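Local atomic coordinates of ALDH21) (PDB entry 5MZ5), a protein that catalyses the NADP(+)-dependent oxidation of succinic semialdehyde to succinate as a member of the aldehyde dehydrogenase family. Residues P90-M95 against E232-G237; I118-T123 against D132-V137; D373-A378 against T399-V404. All coordinates share one frame; numbering follows the deposited sequence.

Contact 1: residues P90-M95 against E232-G237; sequences PAMAAM and EELPLG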
loop_
_atom_site.group_PDB
_atom_site.type_symbol
_atom_site.label_atom_id
_atom_site.label_comp_id
_atom_site.label_asym_id
_atom_site.label_seq_id
_atom_site.Cartn_x
_atom_site.Cartn_y
_atom_site.Cartn_z
ATOM N N PRO A 90 -6.585 11.016 26.208
ATOM C CA PRO A 90 -7.903 10.673 25.620
ATOM C C PRO A 90 -8.485 11.742 24.686
ATOM O O PRO A 90 -8.999 11.384 23.629
ATOM C CB PRO A 90 -8.794 10.416 26.847
ATOM C CG PRO A 90 -7.814 10.103 27.967
ATOM C CD PRO A 90 -6.650 10.990 27.690
ATOM N N ALA A 91 -8.387 13.042 25.046
ATOM C CA ALA A 91 -8.892 14.106 24.164
ATOM C C ALA A 91 -8.048 14.236 22.879
ATOM O O ALA A 91 -8.596 14.544 21.830
ATOM C CB ALA A 91 -8.977 15.438 24.896
ATOM N N MET A 92 -6.734 13.960 22.963
ATOM C CA MET A 92 -5.824 13.965 21.808
ATOM C C MET A 92 -6.250 12.842 20.839
ATOM O O MET A 92 -6.401 13.088 19.641
ATOM C CB MET A 92 -4.366 13.738 22.258
ATOM C CG MET A 92 -3.693 14.962 22.854
ATOM S SD MET A 92 -3.465 16.244 21.625
ATOM C CE MET A 92 -1.989 15.737 20.864
ATOM N N ALA A 93 -6.510 11.628 21.394
ATOM C CA ALA A 93 -6.943 10.431 20.665
ATOM C C ALA A 93 -8.369 10.556 20.082
ATOM O O ALA A 93 -8.656 9.907 19.085
ATOM C CB ALA A 93 -6.830 9.206 21.568
ATOM N N ALA A 94 -9.239 11.405 20.675
ATOM C CA ALA A 94 -10.622 11.649 20.232
ATOM C C ALA A 94 -10.752 12.781 19.183
ATOM O O ALA A 94 -11.821 12.951 18.612
ATOM C CB ALA A 94 -11.537 11.932 21.431
ATOM N N MET A 95 -9.693 13.566 18.947
ATOM C CA MET A 95 -9.731 14.622 17.930
ATOM C C MET A 95 -10.033 14.004 16.549
ATOM O O MET A 95 -9.525 12.918 16.220
ATOM C CB MET A 95 -8.355 15.295 17.814
ATOM C CG MET A 95 -8.009 16.213 18.961
ATOM S SD MET A 95 -6.315 16.793 18.815
ATOM C CE MET A 95 -6.521 18.188 17.662
ATOM N N GLU A 232 -6.641 26.763 19.517
ATOM C CA GLU A 232 -7.821 26.324 20.264
ATOM C C GLU A 232 -8.178 24.846 20.059
ATOM O O GLU A 232 -8.637 24.217 21.011
ATOM C CB GLU A 232 -9.032 27.241 19.987
ATOM C CG GLU A 232 -9.427 27.366 18.514
ATOM C CD GLU A 232 -8.839 28.527 17.723
ATOM O OE1 GLU A 232 -7.595 28.675 17.681
ATOM O OE2 GLU A 232 -9.636 29.267 17.103
ATOM N N GLU A 233 -7.958 24.295 18.834
ATOM C CA GLU A 233 -8.218 22.890 18.470
ATOM C C GLU A 233 -7.369 21.913 19.291
ATOM O O GLU A 233 -7.777 20.769 19.493
ATOM C CB GLU A 233 -7.919 22.634 16.980
ATOM C CG GLU A 233 -8.934 23.195 16.000
ATOM C CD GLU A 233 -8.641 24.573 15.444
ATOM O OE1 GLU A 233 -7.951 25.369 16.122
ATOM O OE2 GLU A 233 -9.146 24.872 14.338
ATOM N N LEU A 234 -6.184 22.353 19.736
ATOM C CA LEU A 234 -5.272 21.515 20.498
ATOM C C LEU A 234 -5.695 21.433 21.968
ATOM O O LEU A 234 -5.749 22.463 22.629
ATOM C CB LEU A 234 -3.825 22.014 20.312
ATOM C CG LEU A 234 -2.696 21.010 20.543
ATOM C CD1 LEU A 234 -2.801 19.797 19.595
ATOM C CD2 LEU A 234 -1.353 21.697 20.394
ATOM N N PRO A 235 -6.082 20.230 22.475
ATOM C CA PRO A 235 -6.533 20.120 23.881
ATOM C C PRO A 235 -5.542 20.661 24.918
ATOM O O PRO A 235 -4.338 20.624 24.694
ATOM C CB PRO A 235 -6.756 18.610 24.066
ATOM C CG PRO A 235 -7.006 18.087 22.678
ATOM C CD PRO A 235 -6.114 18.912 21.803
ATOM N N LEU A 236 -6.059 21.147 26.058
ATOM C CA LEU A 236 -5.235 21.648 27.159
ATOM C C LEU A 236 -4.382 20.507 27.740
ATOM O O LEU A 236 -4.891 19.413 27.985
ATOM C CB LEU A 236 -6.126 22.265 28.238
ATOM C CG LEU A 236 -5.411 23.079 29.306
ATOM C CD1 LEU A 236 -4.980 24.449 28.751
ATOM C CD2 LEU A 236 -6.301 23.227 30.549
ATOM N N GLY A 237 -3.089 20.760 27.881
ATOM C CA GLY A 237 -2.136 19.770 28.373
ATOM C C GLY A 237 -1.538 18.867 27.312
ATOM O O GLY A 237 -0.756 17.978 27.648
#
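In the Rossmann-type part of the fold, the loop leading from helix 219-229 into strand 239-241 presents the ring of Pro-235 to the end of helix 75-94: Ala-91 and Met-92 at the C-terminal end of that helix, and Met-95 just beyond it, receive the ring. The side chains meet through apolar atoms. Pro-235 CD meets both methionine sulphurs, lying 3.7 Å from Met-95 SD and 3.8 Å from Met-92 SD. The two thioethers arrive differently: Met-95 and the proline reach toward each other tip to tip, whereas Met-92 passes the ring at a slant. Ala-91 covers another part of the ring, its CB 4.0 Å from both Pro-235 CB and Pro-235 CG. Met-92, bent at both chi2 and chi3, also brings its SD within 4.1 Å of Leu-234 CD1. In Met-95 the bend falls at the last torsion (chi3 83°), and it turns CE onto the backbone, 3.4 Å from Glu-233 O, a methyl-to-carbonyl packing contact. An alanine in place of Met-95 would probably open a gap beside Pro-235 CD, which would keep the sulphur of Met-92 but lose the second one, and would strip the methyl from Glu-233 O. Beyond the two segments, Lys-106 of helix 97-113 forms salt bridges with OE1 of both Glu-232 and Glu-233. Met-92 also touches Pro-208 and Ala-238, which directly precede the neighbouring parallel strands 209-212 and 239-241; this places the end of helix 75-94 beside the start of these two strands, 239-241 being outermost in its sheet within the chain, while helix 97-113 covers Met-95 and Glu-233 through Val-103.

Contact 2: residues I118-T123 against D132-V137; sequences IAQTLT and DARGEV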
loop_
_atom_site.group_PDB
_atom_site.type_symbol
_atom_site.label_atom_id
_atom_site.label_comp_id
_atom_site.label_asym_id
_atom_site.label_seq_id
_atom_site.Cartn_x
_atom_site.Cartn_y
_atom_site.Cartn_z
ATOM N N ILE A 118 11.951 34.299 13.017
ATOM C CA ILE A 118 12.366 32.941 13.395
ATOM C C ILE A 118 13.784 32.662 12.874
ATOM O O ILE A 118 14.622 32.179 13.640
ATOM C CB ILE A 118 11.318 31.876 12.986
ATOM C CG1 ILE A 118 9.999 32.083 13.765
ATOM C CG2 ILE A 118 11.847 30.458 13.230
ATOM C CD1 ILE A 118 8.785 31.423 13.118
ATOM N N ALA A 119 14.064 33.029 11.600
ATOM C CA ALA A 119 15.389 32.879 10.984
ATOM C C ALA A 119 16.471 33.658 11.767
ATOM O O ALA A 119 17.539 33.101 12.043
ATOM C CB ALA A 119 15.362 33.319 9.526
ATOM N N GLN A 120 16.169 34.912 12.153
ATOM C CA GLN A 120 17.084 35.763 12.923
ATOM C C GLN A 120 17.395 35.163 14.303
ATOM O O GLN A 120 18.550 35.148 14.703
ATOM C CB GLN A 120 16.549 37.207 13.055
ATOM C CG GLN A 120 16.609 38.027 11.747
ATOM C CD GLN A 120 18.010 38.346 11.278
ATOM O OE1 GLN A 120 18.932 38.553 12.075
ATOM N NE2 GLN A 120 18.199 38.415 9.967
ATOM N N THR A 121 16.363 34.629 14.992
ATOM C CA THR A 121 16.467 33.965 16.294
ATOM C C THR A 121 17.319 32.707 16.172
ATOM O O THR A 121 18.125 32.441 17.058
ATOM C CB THR A 121 15.062 33.650 16.845
ATOM O OG1 THR A 121 14.332 34.869 16.967
ATOM C CG2 THR A 121 15.103 32.951 18.193
ATOM N N LEU A 122 17.123 31.934 15.081
ATOM C CA LEU A 122 17.868 30.723 14.764
ATOM C C LEU A 122 19.341 31.004 14.607
ATOM O O LEU A 122 20.147 30.331 15.231
ATOM C CB LEU A 122 17.342 30.098 13.475
ATOM C CG LEU A 122 16.487 28.875 13.576
ATOM C CD1 LEU A 122 16.082 28.421 12.186
ATOM C CD2 LEU A 122 17.238 27.725 14.286
ATOM N N THR A 123 19.702 31.990 13.771
ATOM C CA THR A 123 21.092 32.404 13.550
ATOM C C THR A 123 21.744 32.851 14.867
ATOM O O THR A 123 22.866 32.449 15.175
ATOM C CB THR A 123 21.135 33.486 12.465
ATOM O OG1 THR A 123 20.905 32.827 11.235
ATOM C CG2 THR A 123 22.490 34.228 12.402
ATOM N N ASP A 132 21.422 29.885 5.779
ATOM C CA ASP A 132 21.131 28.521 6.255
ATOM C C ASP A 132 19.943 28.502 7.209
ATOM O O ASP A 132 19.134 27.578 7.141
ATOM C CB ASP A 132 22.363 27.884 6.933
ATOM C CG ASP A 132 23.560 27.682 6.019
ATOM O OD1 ASP A 132 23.361 27.616 4.780
ATOM O OD2 ASP A 132 24.691 27.540 6.542
ATOM N N ALA A 133 19.840 29.528 8.100
ATOM C CA ALA A 133 18.738 29.686 9.052
ATOM C C ALA A 133 17.400 29.815 8.311
ATOM O O ALA A 133 16.445 29.176 8.723
ATOM C CB ALA A 133 18.977 30.893 9.941
ATOM N N ARG A 134 17.358 30.587 7.195
ATOM C CA ARG A 134 16.166 30.770 6.331
ATOM C C ARG A 134 15.794 29.454 5.672
ATOM O O ARG A 134 14.611 29.115 5.643
ATOM C CB ARG A 134 16.381 31.870 5.272
ATOM C CG ARG A 134 16.415 33.268 5.889
ATOM C CD ARG A 134 16.380 34.355 4.837
ATOM N NE ARG A 134 16.685 35.660 5.425
ATOM C CZ ARG A 134 17.749 36.395 5.116
ATOM N NH1 ARG A 134 18.604 35.982 4.187
ATOM N NH2 ARG A 134 17.962 37.553 5.724
ATOM N N GLY A 135 16.814 28.699 5.223
ATOM C CA GLY A 135 16.655 27.362 4.644
ATOM C C GLY A 135 16.037 26.404 5.654
ATOM O O GLY A 135 15.162 25.610 5.300
ATOM N N GLU A 136 16.436 26.517 6.937
ATOM C CA GLU A 136 15.897 25.697 8.030
ATOM C C GLU A 136 14.420 26.019 8.347
ATOM O O GLU A 136 13.670 25.101 8.692
ATOM C CB GLU A 136 16.776 25.765 9.284
ATOM C CG GLU A 136 16.244 24.904 10.418
ATOM C CD GLU A 136 17.080 24.732 11.668
ATOM O OE1 GLU A 136 16.580 24.096 12.616
ATOM O OE2 GLU A 136 18.214 25.251 11.722
ATOM N N VAL A 137 14.018 27.314 8.245
ATOM C CA VAL A 137 12.631 27.735 8.477
ATOM C C VAL A 137 11.725 27.191 7.326
ATOM O O VAL A 137 10.679 26.622 7.610
ATOM C CB VAL A 137 12.466 29.258 8.771
ATOM C CG1 VAL A 137 11.027 29.596 9.149
ATOM C CG2 VAL A 137 13.411 29.702 9.901
#
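Ala-119 and Ala-133 mark the closest backbone approach of two consecutive helices, 115-126 and 130-151, with their CA atoms 5.0 Å apart. The axes of the two short segments come within 8.4 Å and make an angle of 124°, a spacing that fits the small residues at the crossing. Apolar contacts form the middle. Val-137 CG2 lies 3.7 Å from Leu-122 CD1 and 3.8 Å from Ile-118 CG2, bridging successive turns of the partner helix, and Leu-122 CB rests on Ala-133 CB. A second group sets carbon against oxygen. Ala-133 CB faces Ala-119 O at 3.4 Å. Nearby, the hydroxyl of Thr-123 is hydrogen-bonded to Lys-128 O in the connection between the helices. The two methyls of Leu-122 spread over the extended chain of Glu-136 (chi2 173°), CD1 against its aliphatic carbons and CD2 3.7 Å from Glu-136 OE2. The third group is polar: Arg-134 and Gln-120 are partly exposed, Glu-136 is buried. Arg-134 lays its CG 3.8 Å from Ala-119 CB, while its NE forms a salt bridge with Glu-116 OE2; the other carboxylate oxygen of Glu-116 takes Gln-120 NE2, which holds the amide near the guanidinium. Glu-136 is well supplied: OE2 forms a salt bridge with Lys-128, and OE1 accepts the N-H groups of Leu-192 and Asn-193. This cationic partner and the paired backbone donors would probably favour the ionised carboxylate, fixed about 6 Å from the side chain of Arg-139, a residue that binds succinate. An apolar helix crossing is thus bordered by a tethered acid near the succinate-binding residues.

Contact 3: residues D373-A378 against T399-V404; sequences DWVKEA and TVIEDV
Thr-399 OG1 is hydrogen-bonded to Glu-397 O and is also reached by a weak bond from Gly-389 N, which ties the hydroxyl to its own strand and to the adjoining turn. The methyl of the same residue makes the contact: Thr-399 CG2 lies 4.2 Å from Val-375 CG1 on the helix. Two residues on, Ile-401 does more of the packing. Its CG1 stands well off a staggered position (chi1 -28°), and the nearly extended second torsion carries CD1 out toward the helix. There CD1 meets Ala-378 CB at 4.0 Å and comes between 4.1 and 4.2 Å from both methyls of Val-375, the two branched side chains crossing at a slant. This is helix-on-sheet packing in the domain that also carries Cys-320: residues 373-378 of helix 365-380 run at 25° to residues 399-402 of the strand, the two axes 10.2 Å apart at their closest. Strand 419-425 lies parallel beside strand 395-402, bonded to Thr-399 and Ile-401 through the backbone, and its Val-419 touches both Val-375 and Ile-401. Where the strand has given way to a loop, Val-404 takes over: its forked CG1 and CG2 both sit 3.9 Å from Ala-378 CB. The same alanine touches Ala-410 of helix 409-412, while Val-404 packs on Leu-421.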
loop_
_atom_site.group_PDB
_atom_site.type_symbol
_atom_site.label_atom_id
_atom_site.label_comp_id
_atom_site.label_asym_id
_atom_site.label_seq_id
_atom_site.Cartn_x
_atom_site.Cartn_y
_atom_site.Cartn_z
ATOM N N ASP A 373 42.173 20.135 17.886
ATOM C CA ASP A 373 42.995 19.062 18.458
ATOM C C ASP A 373 43.019 17.850 17.523
ATOM O O ASP A 373 44.084 17.281 17.275
ATOM C CB ASP A 373 42.464 18.630 19.847
ATOM C CG ASP A 373 42.596 19.627 20.983
ATOM O OD1 ASP A 373 43.429 20.567 20.865
ATOM O OD2 ASP A 373 41.868 19.469 21.998
ATOM N N TRP A 374 41.835 17.458 17.004
ATOM C CA TRP A 374 41.710 16.326 16.089
ATOM C C TRP A 374 42.405 16.587 14.766
ATOM O O TRP A 374 42.987 15.661 14.214
ATOM C CB TRP A 374 40.249 15.891 15.915
ATOM C CG TRP A 374 39.703 15.155 17.105
ATOM C CD1 TRP A 374 40.294 15.008 18.331
ATOM C CD2 TRP A 374 38.448 14.472 17.181
ATOM N NE1 TRP A 374 39.483 14.277 19.164
ATOM C CE2 TRP A 374 38.339 13.937 18.487
ATOM C CE3 TRP A 374 37.381 14.280 16.277
ATOM C CZ2 TRP A 374 37.237 13.178 18.895
ATOM C CZ3 TRP A 374 36.282 13.546 16.693
ATOM C CH2 TRP A 374 36.208 13.025 17.993
ATOM N N VAL A 375 42.409 17.848 14.290
ATOM C CA VAL A 375 43.116 18.232 13.059
ATOM C C VAL A 375 44.638 18.069 13.284
ATOM O O VAL A 375 45.313 17.442 12.455
ATOM C CB VAL A 375 42.707 19.652 12.560
ATOM C CG1 VAL A 375 43.678 20.196 11.514
ATOM C CG2 VAL A 375 41.272 19.663 12.029
ATOM N N LYS A 376 45.165 18.610 14.412
ATOM C CA LYS A 376 46.586 18.511 14.760
ATOM C C LYS A 376 47.005 17.040 14.917
ATOM O O LYS A 376 48.033 16.637 14.376
ATOM C CB LYS A 376 46.926 19.323 16.027
ATOM C CG LYS A 376 46.894 20.835 15.822
ATOM C CD LYS A 376 47.571 21.572 16.955
ATOM C CE LYS A 376 46.852 22.819 17.402
ATOM N NZ LYS A 376 45.844 22.517 18.464
ATOM N N GLU A 377 46.171 16.234 15.592
ATOM C CA GLU A 377 46.418 14.807 15.780
ATOM C C GLU A 377 46.468 14.069 14.426
ATOM O O GLU A 377 47.347 13.229 14.235
ATOM C CB GLU A 377 45.358 14.202 16.706
ATOM C CG GLU A 377 45.572 12.736 17.054
ATOM C CD GLU A 377 44.312 11.903 17.203
ATOM O OE1 GLU A 377 43.233 12.484 17.462
ATOM O OE2 GLU A 377 44.408 10.660 17.083
ATOM N N ALA A 378 45.550 14.409 13.486
ATOM C CA ALA A 378 45.478 13.818 12.146
ATOM C C ALA A 378 46.769 14.078 11.365
ATOM O O ALA A 378 47.293 13.148 10.745
ATOM C CB ALA A 378 44.273 14.359 11.386
ATOM N N THR A 399 38.617 23.051 6.519
ATOM C CA THR A 399 39.811 22.222 6.451
ATOM C C THR A 399 39.648 21.010 5.554
ATOM O O THR A 399 38.588 20.397 5.536
ATOM C CB THR A 399 40.175 21.789 7.892
ATOM O OG1 THR A 399 40.212 22.930 8.749
ATOM C CG2 THR A 399 41.489 21.032 7.983
ATOM N N VAL A 400 40.734 20.648 4.849
ATOM C CA VAL A 400 40.867 19.448 4.012
ATOM C C VAL A 400 42.194 18.771 4.369
ATOM O O VAL A 400 43.240 19.400 4.320
ATOM C CB VAL A 400 40.729 19.675 2.477
ATOM C CG1 VAL A 400 40.710 18.338 1.727
ATOM C CG2 VAL A 400 39.476 20.484 2.146
ATOM N N ILE A 401 42.131 17.501 4.765
ATOM C CA ILE A 401 43.307 16.710 5.132
ATOM C C ILE A 401 43.324 15.442 4.281
ATOM O O ILE A 401 42.322 14.736 4.189
ATOM C CB ILE A 401 43.445 16.390 6.652
ATOM C CG1 ILE A 401 42.776 17.461 7.559
ATOM C CG2 ILE A 401 44.929 16.166 7.015
ATOM C CD1 ILE A 401 42.603 17.069 9.038
ATOM N N GLU A 402 44.474 15.162 3.692
ATOM C CA GLU A 402 44.722 14.034 2.816
ATOM C C GLU A 402 45.419 12.880 3.556
ATOM O O GLU A 402 46.301 13.115 4.376
ATOM C CB GLU A 402 45.570 14.535 1.636
ATOM C CG GLU A 402 46.027 13.501 0.631
ATOM C CD GLU A 402 46.846 14.156 -0.463
ATOM O OE1 GLU A 402 48.055 14.416 -0.244
ATOM O OE2 GLU A 402 46.246 14.510 -1.501
ATOM N N ASP A 403 44.980 11.632 3.267
ATOM C CA ASP A 403 45.526 10.363 3.782
ATOM C C ASP A 403 45.657 10.290 5.320
ATOM O O ASP A 403 46.711 9.928 5.855
ATOM C CB ASP A 403 46.866 10.024 3.082
ATOM C CG ASP A 403 46.744 9.884 1.571
ATOM O OD1 ASP A 403 45.645 9.480 1.091
ATOM O OD2 ASP A 403 47.736 10.189 0.864
ATOM N N VAL A 404 44.561 10.596 6.021
ATOM C CA VAL A 404 44.512 10.499 7.477
ATOM C C VAL A 404 44.368 8.997 7.837
ATOM O O VAL A 404 43.458 8.340 7.321
ATOM C CB VAL A 404 43.383 11.374 8.079
ATOM C CG1 VAL A 404 43.188 11.094 9.567
ATOM C CG2 VAL A 404 43.663 12.854 7.847
#

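In the fold
Along the chain contact 2 falls between the two segments of contact 1, and contact 3 follows both. Contacts 1 and 2 draw on helices 75-94, 115-126 and 130-151; helix 219-229, which precedes the loop of contact 1, also packs on contact 2, yet their centres are 30 Å apart. Contact 3 belongs to the eight-stranded sheet that includes strands 395-402 and 419-425, whereas the loop of contact 1 leads into edge strand 239-241 of the six-stranded sheet; their centres are 52 Å apart. Contact 2, 31 Å from contact 3, lies nearest the chain's centre, beside succinate-binding residues; contacts 1 and 3 are structural packing farther out, away from the annotated sites.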